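Local coordinates for protein proline iminopeptidase (Streptomyces halstedii, PDB 3WMR) that probably hydrolyses amide bonds, releasing N-terminal proline from peptides, as an alpha/beta hydrolase with a hydrophobic tunnel for polyketide substrates, at residues E189-A194 / G232-H237; W35-G40 / Y62-T67; A194-Y199 / V207-D212. All coordinates share one frame; numbering follows the deposited sequence.

Interaction 1. Residues E189-A194 / G232-H237; sequences EEYFHA and GPNEFH
Y191, on helix 189-202, reaches across to N234 and F236 in the loop that follows helix 225-230, making a buried contact with one hydrogen bond at its centre. N234 ND2 donates to Y191 OH over 3.1 Å, and the N-H...O angle of 148° makes it moderately straight. The amide nitrogen sits at the edge of the phenol ring, near its plane, with the amide and ring planes 28° apart. Having CG anti to the backbone N (chi1 -176°) sends the ring of Y191 out from its helix, so that the hydroxyl arrives first. That hydroxyl is also bonded to E181 OE2, and F236 CE2 packs against it, 3.4 Å from Y191 OH.

The other end of the N234 amide is fixed by its own loop. N234 OD1 accepts from H237 N (2.8 Å) and from F236 N (3.1 Å). The bond from F236 N closes an Asx turn and that from H237 N, three residues on, makes an Asx motif; together they hold the amide with ND2 facing Y191. N234 OD1 also lies 3.2 Å above the F236 ring plane, over the ring centre. With both ends of the amide engaged, its rotation is well defined.

Beyond the hydrogen bond, Y191 also packs on L177 and H180 of helix 171-183. F236 meets the ring of F198, lies against M195 on helix 189-202 and touches M162 and R166 of helix 155-166, so the loop is wedged among three helices.

Interaction 2. Residues W35-G40 / Y62-T67; sequences WYRVTG and YLLAMT
At T39 and T67 the end of strand 32-39 comes closest to the 3-10 segment 62-67, with CA atoms 6.5 Å apart and the contact between them made by side chains. R37 brings its guanidinium group to L64, whose CD2 lies over one face, 3.4 Å above the plane and offset toward the rim; the nearest nitrogen is R37 NE, 3.6 Å from L64 CD2. The two side chains cross at about a right angle, and the leucine methyl rests on the flat cation.

T67 contributes its methyl. T67 CG2 lies 3.5 Å from T39 OG1 and 3.8 Å from R37 NH1, because it stands beside its backbone N and OG1 takes the position between N and the carbonyl carbon (chi1 56°). From there T67 OG1 bonds back to L64 O at 3.0 Å, nearly in line with the carbonyl, and L64 O also receives T67 N. Within the strand, R37 NH1 makes a weak bond to T39 OG1, which meets the guanidinium at its edge.

The side chains of L63 and M66 touch Q125 and F123 of strand 120-125, and those of R37 and T67 touch H78. The contact thus sets the 3-10 segment after strand 49-52 against the antiparallel edge part of the alpha/beta hydrolase sheet, where strand 32-39 lies between strands 23-29 and 76-80.

Interaction 3. Residues A194-Y199 / V207-D212; sequences AMRAFY and VPWPRD
R196, W209 and V207 make up most of this contact: the arginine on helix 189-202 slides past the indole and runs up to the valine in the loop leading into helix 211-222. The guanidinium and indole planes stand 83° apart, nearly perpendicular, so the two flat groups do not stack. R196 NH1 comes within 3.0 Å of W209 NE1, yet both are donors and the pair is not hydrogen-bonded. R196 NH1 makes a salt bridge with D200 OD1, one turn further along the helix. Lower on the arginine, R196 CD lies against the indole, 3.8 Å from W209 CZ2.

V207 meets the end of the guanidinium at its edge with both methyls: V207 CG1 is 3.4 Å from R196 NH2, and V207 CG2 is 3.5 Å from R196 NH1. The arginine starts with CG beside its backbone N (chi1 -75°) and bends again at chi2 and chi3, which carries its head round to the loop. Y199 adds a looser apolar touch, Y199 CD2 to W209 CZ2 at 4.3 Å. Its ring has M195 CE over the centre of one face.

A cis peptide before P208 shapes the loop between V207 and W209, and W209 continues into an aromatic cluster with F213 and F217. Helices inserted between core strands 143-149 and 258-263 are consistent with the cap of an S33-family alpha/beta hydrolase.

How the interactions relate
From the N terminus, interaction 2 comes first: it closes a loop from strand 32-39 through strand 49-52 to the 3-10 segment 62-67, all within the sheet-bearing part of the fold. Interactions 1 and 3 follow much later, in the mainly helical region between strands 143-149 and 258-263. Both begin on helix 189-202 and share A194. Interaction 3 closes the short link to the start of helix 211-222 and is nested inside the longer loop closed by interaction 1. Y199 OH bonds to E235 N, joining these two directly. D212 packs on Y62 and L64, so 207-212 also connects the helical region to interaction 2.

Interaction 1. Residues E189-A194 / G232-H237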
loop_
_atom_site.group_PDB
_atom_site.type_symbol
_atom_site.label_atom_id
_atom_site.label_comp_id
_atom_site.label_asym_id
_atom_site.label_seq_id
_atom_site.Cartn_x
_atom_site.Cartn_y
_atom_site.Cartn_z
ATOM N N GLU A 189 11.519 12.105 -20.409
ATOM C CA GLU A 189 12.710 11.985 -19.564
ATOM C C GLU A 189 12.794 13.115 -18.549
ATOM O O GLU A 189 13.106 12.908 -17.372
ATOM C CB GLU A 189 13.970 12.027 -20.450
ATOM C CG GLU A 189 15.270 11.754 -19.711
ATOM C CD GLU A 189 15.507 10.276 -19.482
ATOM O OE1 GLU A 189 14.515 9.511 -19.477
ATOM O OE2 GLU A 189 16.684 9.876 -19.322
ATOM N N GLU A 190 12.534 14.316 -19.037
ATOM C CA GLU A 190 12.628 15.522 -18.238
ATOM C C GLU A 190 11.589 15.573 -17.096
ATOM O O GLU A 190 11.889 16.039 -16.000
ATOM C CB GLU A 190 12.456 16.720 -19.157
ATOM C CG GLU A 190 12.779 18.037 -18.507
ATOM C CD GLU A 190 12.634 19.173 -19.480
ATOM O OE1 GLU A 190 11.481 19.578 -19.782
ATOM O OE2 GLU A 190 13.688 19.649 -19.945
ATOM N N TYR A 191 10.369 15.114 -17.346
ATOM C CA TYR A 191 9.394 15.019 -16.253
ATOM C C TYR A 191 9.873 14.016 -15.202
ATOM O O TYR A 191 9.773 14.261 -13.994
ATOM C CB TYR A 191 8.041 14.587 -16.763
ATOM C CG TYR A 191 6.993 14.569 -15.682
ATOM C CD1 TYR A 191 6.484 15.750 -15.171
ATOM C CD2 TYR A 191 6.533 13.372 -15.154
ATOM C CE1 TYR A 191 5.521 15.744 -14.171
ATOM C CE2 TYR A 191 5.568 13.347 -14.159
ATOM C CZ TYR A 191 5.059 14.541 -13.669
ATOM O OH TYR A 191 4.098 14.541 -12.682
ATOM N N PHE A 192 10.403 12.895 -15.683
ATOM C CA PHE A 192 10.850 11.811 -14.820
ATOM C C PHE A 192 11.913 12.249 -13.822
ATOM O O PHE A 192 11.879 11.845 -12.672
ATOM C CB PHE A 192 11.366 10.621 -15.637
ATOM C CG PHE A 192 11.552 9.382 -14.820
ATOM C CD1 PHE A 192 12.685 9.217 -14.034
ATOM C CD2 PHE A 192 10.576 8.400 -14.799
ATOM C CE1 PHE A 192 12.846 8.094 -13.250
ATOM C CE2 PHE A 192 10.737 7.266 -14.017
ATOM C CZ PHE A 192 11.876 7.116 -13.242
ATOM N N HIS A 193 12.865 13.066 -14.253
ATOM C CA HIS A 193 13.894 13.535 -13.332
ATOM C C HIS A 193 13.395 14.617 -12.359
ATOM O O HIS A 193 13.887 14.705 -11.234
ATOM C CB HIS A 193 15.157 13.913 -14.112
ATOM C CG HIS A 193 15.823 12.715 -14.718
ATOM N ND1 HIS A 193 16.436 11.742 -13.953
ATOM C CD2 HIS A 193 15.904 12.287 -16.000
ATOM C CE1 HIS A 193 16.894 10.785 -14.740
ATOM N NE2 HIS A 193 16.587 11.093 -15.988
ATOM N N ALA A 194 12.397 15.404 -12.767
ATOM C CA ALA A 194 11.702 16.299 -11.837
ATOM C C ALA A 194 10.888 15.489 -10.800
ATOM O O ALA A 194 10.941 15.771 -9.608
ATOM C CB ALA A 194 10.801 17.260 -12.598
ATOM N N GLY A 232 -3.087 7.387 -11.293
ATOM C CA GLY A 232 -2.462 8.423 -12.083
ATOM C C GLY A 232 -1.072 7.952 -12.484
ATOM O O GLY A 232 -0.687 6.852 -12.137
ATOM N N PRO A 233 -0.313 8.791 -13.201
ATOM C CA PRO A 233 1.011 8.374 -13.697
ATOM C C PRO A 233 2.043 8.129 -12.610
ATOM O O PRO A 233 3.009 7.406 -12.856
ATOM C CB PRO A 233 1.475 9.554 -14.553
ATOM C CG PRO A 233 0.490 10.658 -14.332
ATOM C CD PRO A 233 -0.741 10.094 -13.743
ATOM N N ASN A 234 1.844 8.726 -11.434
ATOM C CA ASN A 234 2.822 8.625 -10.346
ATOM C C ASN A 234 2.162 8.904 -8.999
ATOM O O ASN A 234 0.960 9.170 -8.929
ATOM C CB ASN A 234 4.010 9.565 -10.601
ATOM C CG ASN A 234 3.593 11.011 -10.677
ATOM O OD1 ASN A 234 3.079 11.575 -9.719
ATOM N ND2 ASN A 234 3.818 11.624 -11.817
ATOM N N GLU A 235 2.954 8.799 -7.944
ATOM C CA GLU A 235 2.493 8.929 -6.563
ATOM C C GLU A 235 1.740 10.217 -6.221
ATOM O O GLU A 235 0.778 10.183 -5.450
ATOM C CB GLU A 235 3.697 8.808 -5.622
ATOM C CG GLU A 235 4.223 7.396 -5.494
ATOM C CD GLU A 235 3.176 6.507 -4.867
ATOM O OE1 GLU A 235 2.884 6.730 -3.670
ATOM O OE2 GLU A 235 2.622 5.642 -5.585
ATOM N N PHE A 236 2.190 11.347 -6.770
ATOM C CA PHE A 236 1.637 12.659 -6.412
ATOM C C PHE A 236 0.632 13.227 -7.435
ATOM O O PHE A 236 -0.279 13.986 -7.055
ATOM C CB PHE A 236 2.751 13.674 -6.118
ATOM C CG PHE A 236 3.770 13.833 -7.233
ATOM C CD1 PHE A 236 5.016 13.213 -7.152
ATOM C CD2 PHE A 236 3.496 14.615 -8.345
ATOM C CE1 PHE A 236 5.961 13.380 -8.157
ATOM C CE2 PHE A 236 4.443 14.775 -9.356
ATOM C CZ PHE A 236 5.669 14.157 -9.259
ATOM N N HIS A 237 0.784 12.868 -8.711
ATOM C CA HIS A 237 -0.123 13.352 -9.773
ATOM C C HIS A 237 -1.303 12.392 -9.845
ATOM O O HIS A 237 -1.409 11.560 -10.751
ATOM C CB HIS A 237 0.600 13.477 -11.127
ATOM C CG HIS A 237 -0.159 14.255 -12.171
ATOM N ND1 HIS A 237 -0.782 15.460 -11.909
ATOM C CD2 HIS A 237 -0.350 14.017 -13.492
ATOM C CE1 HIS A 237 -1.337 15.923 -13.017
ATOM N NE2 HIS A 237 -1.086 15.067 -13.994
#

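Interaction 2. Residues W35-G40 / Y62-T67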
loop_
_atom_site.group_PDB
_atom_site.type_symbol
_atom_site.label_atom_id
_atom_site.label_comp_id
_atom_site.label_asym_id
_atom_site.label_seq_id
_atom_site.Cartn_x
_atom_site.Cartn_y
_atom_site.Cartn_z
ATOM N N TRP A 35 -2.732 -14.314 -7.568
ATOM C CA TRP A 35 -1.446 -14.907 -7.200
ATOM C C TRP A 35 -1.037 -14.545 -5.779
ATOM O O TRP A 35 -1.157 -13.386 -5.363
ATOM C CB TRP A 35 -0.344 -14.441 -8.151
ATOM C CG TRP A 35 0.979 -15.120 -7.919
ATOM C CD1 TRP A 35 1.430 -16.277 -8.517
ATOM C CD2 TRP A 35 2.018 -14.703 -7.022
ATOM N NE1 TRP A 35 2.679 -16.602 -8.035
ATOM C CE2 TRP A 35 3.067 -15.648 -7.127
ATOM C CE3 TRP A 35 2.166 -13.623 -6.142
ATOM C CZ2 TRP A 35 4.245 -15.546 -6.377
ATOM C CZ3 TRP A 35 3.333 -13.521 -5.403
ATOM C CH2 TRP A 35 4.361 -14.485 -5.521
ATOM N N TYR A 36 -0.506 -15.535 -5.059
ATOM C CA TYR A 36 -0.114 -15.379 -3.652
ATOM C C TYR A 36 1.187 -16.110 -3.337
ATOM O O TYR A 36 1.685 -16.923 -4.118
ATOM C CB TYR A 36 -1.216 -15.926 -2.732
ATOM C CG TYR A 36 -1.235 -17.442 -2.711
ATOM C CD1 TYR A 36 -1.946 -18.157 -3.669
ATOM C CD2 TYR A 36 -0.505 -18.160 -1.763
ATOM C CE1 TYR A 36 -1.945 -19.542 -3.683
ATOM C CE2 TYR A 36 -0.497 -19.546 -1.768
ATOM C CZ TYR A 36 -1.220 -20.228 -2.733
ATOM O OH TYR A 36 -1.237 -21.596 -2.754
ATOM N N ARG A 37 1.693 -15.849 -2.145
ATOM C CA ARG A 37 2.878 -16.519 -1.623
ATOM C C ARG A 37 2.829 -16.488 -0.083
ATOM O O ARG A 37 2.548 -15.437 0.512
ATOM C CB ARG A 37 4.117 -15.805 -2.179
ATOM C CG ARG A 37 5.300 -15.694 -1.240
ATOM C CD ARG A 37 5.968 -14.335 -1.323
ATOM N NE ARG A 37 7.331 -14.434 -1.823
ATOM C CZ ARG A 37 8.402 -14.756 -1.098
ATOM N NH1 ARG A 37 8.316 -15.030 0.195
ATOM N NH2 ARG A 37 9.584 -14.799 -1.688
ATOM N N VAL A 38 3.098 -17.627 0.554
ATOM C CA VAL A 38 3.197 -17.706 2.011
ATOM C C VAL A 38 4.647 -17.914 2.419
ATOM O O VAL A 38 5.371 -18.731 1.817
ATOM C CB VAL A 38 2.355 -18.864 2.588
ATOM C CG1 VAL A 38 2.458 -18.888 4.105
ATOM C CG2 VAL A 38 0.899 -18.756 2.144
ATOM N N THR A 39 5.080 -17.168 3.428
ATOM C CA THR A 39 6.371 -17.413 4.062
ATOM C C THR A 39 6.105 -17.854 5.496
ATOM O O THR A 39 5.268 -17.260 6.188
ATOM C CB THR A 39 7.263 -16.169 4.025
ATOM O OG1 THR A 39 7.227 -15.608 2.707
ATOM C CG2 THR A 39 8.690 -16.530 4.377
ATOM N N GLY A 40 6.795 -18.912 5.924
ATOM C CA GLY A 40 6.551 -19.541 7.226
ATOM C C GLY A 40 5.392 -20.522 7.166
ATOM O O GLY A 40 4.950 -20.911 6.086
ATOM N N TYR A 62 7.921 -5.067 -3.711
ATOM C CA TYR A 62 8.557 -4.068 -2.824
ATOM C C TYR A 62 8.299 -4.301 -1.325
ATOM O O TYR A 62 8.945 -3.679 -0.487
ATOM C CB TYR A 62 8.146 -2.638 -3.223
ATOM C CG TYR A 62 6.775 -2.202 -2.694
ATOM C CD1 TYR A 62 5.610 -2.662 -3.286
ATOM C CD2 TYR A 62 6.658 -1.318 -1.614
ATOM C CE1 TYR A 62 4.361 -2.291 -2.808
ATOM C CE2 TYR A 62 5.393 -0.924 -1.134
ATOM C CZ TYR A 62 4.254 -1.426 -1.738
ATOM O OH TYR A 62 2.995 -1.080 -1.294
ATOM N N LEU A 63 7.354 -5.185 -0.988
ATOM C CA LEU A 63 7.076 -5.531 0.409
ATOM C C LEU A 63 7.823 -6.779 0.882
ATOM O O LEU A 63 7.590 -7.232 2.007
ATOM C CB LEU A 63 5.562 -5.724 0.626
ATOM C CG LEU A 63 4.700 -4.473 0.478
ATOM C CD1 LEU A 63 3.229 -4.801 0.657
ATOM C CD2 LEU A 63 5.107 -3.397 1.470
ATOM N N LEU A 64 8.725 -7.327 0.055
ATOM C CA LEU A 64 9.336 -8.645 0.342
ATOM C C LEU A 64 10.222 -8.652 1.587
ATOM O O LEU A 64 10.349 -9.669 2.230
ATOM C CB LEU A 64 10.130 -9.175 -0.862
ATOM C CG LEU A 64 9.296 -9.891 -1.922
ATOM C CD1 LEU A 64 10.126 -10.126 -3.189
ATOM C CD2 LEU A 64 8.741 -11.200 -1.381
ATOM N N ALA A 65 10.772 -7.506 1.947
ATOM C CA ALA A 65 11.473 -7.323 3.224
ATOM C C ALA A 65 10.717 -7.831 4.446
ATOM O O ALA A 65 11.315 -8.282 5.422
ATOM C CB ALA A 65 11.786 -5.853 3.413
ATOM N N MET A 66 9.394 -7.759 4.397
ATOM C CA MET A 66 8.565 -8.128 5.533
ATOM C C MET A 66 8.481 -9.630 5.828
ATOM O O MET A 66 7.815 -10.042 6.784
ATOM C CB MET A 66 7.169 -7.522 5.344
ATOM C CG MET A 66 7.218 -6.004 5.356
ATOM S SD MET A 66 5.590 -5.218 5.336
ATOM C CE MET A 66 4.877 -5.919 6.818
ATOM N N THR A 67 9.144 -10.456 5.017
ATOM C CA THR A 67 9.405 -11.851 5.403
ATOM C C THR A 67 10.236 -11.929 6.688
ATOM O O THR A 67 10.280 -12.970 7.317
ATOM C CB THR A 67 10.144 -12.638 4.306
ATOM O OG1 THR A 67 11.351 -11.955 3.975
ATOM C CG2 THR A 67 9.277 -12.783 3.045
#

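Interaction 3. Residues A194-Y199 / V207-D212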
loop_
_atom_site.group_PDB
_atom_site.type_symbol
_atom_site.label_atom_id
_atom_site.label_comp_id
_atom_site.label_asym_id
_atom_site.label_seq_id
_atom_site.Cartn_x
_atom_site.Cartn_y
_atom_site.Cartn_z
ATOM N N ALA A 194 12.397 15.404 -12.767
ATOM C CA ALA A 194 11.702 16.299 -11.837
ATOM C C ALA A 194 10.888 15.489 -10.800
ATOM O O ALA A 194 10.941 15.771 -9.608
ATOM C CB ALA A 194 10.801 17.260 -12.598
ATOM N N MET A 195 10.179 14.465 -11.267
ATOM C CA MET A 195 9.460 13.519 -10.397
ATOM C C MET A 195 10.404 12.874 -9.381
ATOM O O MET A 195 10.015 12.623 -8.242
ATOM C CB MET A 195 8.804 12.425 -11.248
ATOM C CG MET A 195 7.897 11.464 -10.494
ATOM S SD MET A 195 7.739 9.870 -11.329
ATOM C CE MET A 195 9.297 9.147 -10.799
ATOM N N ARG A 196 11.653 12.641 -9.800
ATOM C CA ARG A 196 12.677 12.034 -8.939
ATOM C C ARG A 196 13.133 12.935 -7.808
ATOM O O ARG A 196 13.428 12.463 -6.719
ATOM C CB ARG A 196 13.884 11.606 -9.772
ATOM C CG ARG A 196 13.614 10.345 -10.567
ATOM C CD ARG A 196 13.973 9.136 -9.739
ATOM N NE ARG A 196 15.398 9.219 -9.450
ATOM C CZ ARG A 196 15.993 8.730 -8.373
ATOM N NH1 ARG A 196 15.303 8.094 -7.447
ATOM N NH2 ARG A 196 17.296 8.890 -8.231
ATOM N N ALA A 197 13.193 14.234 -8.056
ATOM C CA ALA A 197 13.405 15.162 -6.968
ATOM C C ALA A 197 12.326 14.998 -5.871
ATOM O O ALA A 197 12.617 15.209 -4.701
ATOM C CB ALA A 197 13.443 16.597 -7.486
ATOM N N PHE A 198 11.094 14.620 -6.234
ATOM C CA PHE A 198 10.036 14.385 -5.219
ATOM C C PHE A 198 10.225 13.008 -4.597
ATOM O O PHE A 198 10.212 12.875 -3.384
ATOM C CB PHE A 198 8.617 14.520 -5.826
ATOM C CG PHE A 198 7.487 14.317 -4.833
ATOM C CD1 PHE A 198 7.058 13.036 -4.478
ATOM C CD2 PHE A 198 6.816 15.411 -4.293
ATOM C CE1 PHE A 198 6.003 12.861 -3.587
ATOM C CE2 PHE A 198 5.766 15.239 -3.403
ATOM C CZ PHE A 198 5.353 13.968 -3.062
ATOM N N TYR A 199 10.426 11.987 -5.428
ATOM C CA TYR A 199 10.509 10.613 -4.932
ATOM C C TYR A 199 11.694 10.470 -3.981
ATOM O O TYR A 199 11.569 9.856 -2.920
ATOM C CB TYR A 199 10.604 9.587 -6.075
ATOM C CG TYR A 199 9.262 9.127 -6.678
ATOM C CD1 TYR A 199 8.289 10.041 -7.053
ATOM C CD2 TYR A 199 9.013 7.781 -6.916
ATOM C CE1 TYR A 199 7.067 9.618 -7.605
ATOM C CE2 TYR A 199 7.820 7.346 -7.489
ATOM C CZ TYR A 199 6.852 8.267 -7.827
ATOM O OH TYR A 199 5.691 7.817 -8.394
ATOM N N VAL A 207 18.771 5.474 -2.963
ATOM C CA VAL A 207 19.128 5.518 -4.380
ATOM C C VAL A 207 20.592 5.050 -4.496
ATOM O O VAL A 207 21.416 5.498 -3.708
ATOM C CB VAL A 207 19.008 6.955 -4.925
ATOM C CG1 VAL A 207 19.493 7.044 -6.367
ATOM C CG2 VAL A 207 17.564 7.449 -4.801
ATOM N N PRO A 208 20.913 4.127 -5.436
ATOM C CA PRO A 208 20.015 3.426 -6.352
ATOM C C PRO A 208 18.849 2.779 -5.601
ATOM O O PRO A 208 18.979 2.442 -4.426
ATOM C CB PRO A 208 20.912 2.349 -6.969
ATOM C CG PRO A 208 22.294 2.916 -6.895
ATOM C CD PRO A 208 22.315 3.672 -5.595
ATOM N N TRP A 209 17.714 2.625 -6.260
ATOM C CA TRP A 209 16.563 2.006 -5.610
ATOM C C TRP A 209 16.882 0.556 -5.184
ATOM O O TRP A 209 17.598 -0.162 -5.914
ATOM C CB TRP A 209 15.352 2.034 -6.544
ATOM C CG TRP A 209 14.726 3.400 -6.712
ATOM C CD1 TRP A 209 14.865 4.471 -5.887
ATOM C CD2 TRP A 209 13.820 3.805 -7.745
ATOM N NE1 TRP A 209 14.135 5.525 -6.350
ATOM C CE2 TRP A 209 13.467 5.144 -7.484
ATOM C CE3 TRP A 209 13.275 3.167 -8.870
ATOM C CZ2 TRP A 209 12.591 5.863 -8.295
ATOM C CZ3 TRP A 209 12.405 3.886 -9.683
ATOM C CH2 TRP A 209 12.077 5.230 -9.391
ATOM N N PRO A 210 16.364 0.124 -4.003
ATOM C CA PRO A 210 16.374 -1.287 -3.630
ATOM C C PRO A 210 15.760 -2.131 -4.746
ATOM O O PRO A 210 14.815 -1.690 -5.392
ATOM C CB PRO A 210 15.485 -1.324 -2.380
ATOM C CG PRO A 210 15.628 0.029 -1.778
ATOM C CD PRO A 210 15.784 0.968 -2.938
ATOM N N ARG A 211 16.304 -3.319 -4.989
ATOM C CA ARG A 211 15.784 -4.189 -6.053
ATOM C C ARG A 211 14.278 -4.454 -5.907
ATOM O O ARG A 211 13.521 -4.466 -6.895
ATOM C CB ARG A 211 16.512 -5.528 -6.048
ATOM C CG ARG A 211 16.175 -6.407 -7.247
ATOM C CD ARG A 211 16.049 -7.864 -6.838
ATOM N NE ARG A 211 14.812 -8.091 -6.109
ATOM C CZ ARG A 211 13.663 -8.512 -6.639
ATOM N NH1 ARG A 211 13.560 -8.780 -7.937
ATOM N NH2 ARG A 211 12.600 -8.666 -5.847
ATOM N N ASP A 212 13.855 -4.710 -4.675
ATOM C CA ASP A 212 12.449 -4.955 -4.412
ATOM C C ASP A 212 11.587 -3.764 -4.840
ATOM O O ASP A 212 10.500 -3.960 -5.385
ATOM C CB ASP A 212 12.232 -5.300 -2.929
ATOM C CG ASP A 212 12.802 -6.661 -2.557
ATOM O OD1 ASP A 212 13.012 -7.496 -3.463
ATOM O OD2 ASP A 212 13.035 -6.896 -1.355
#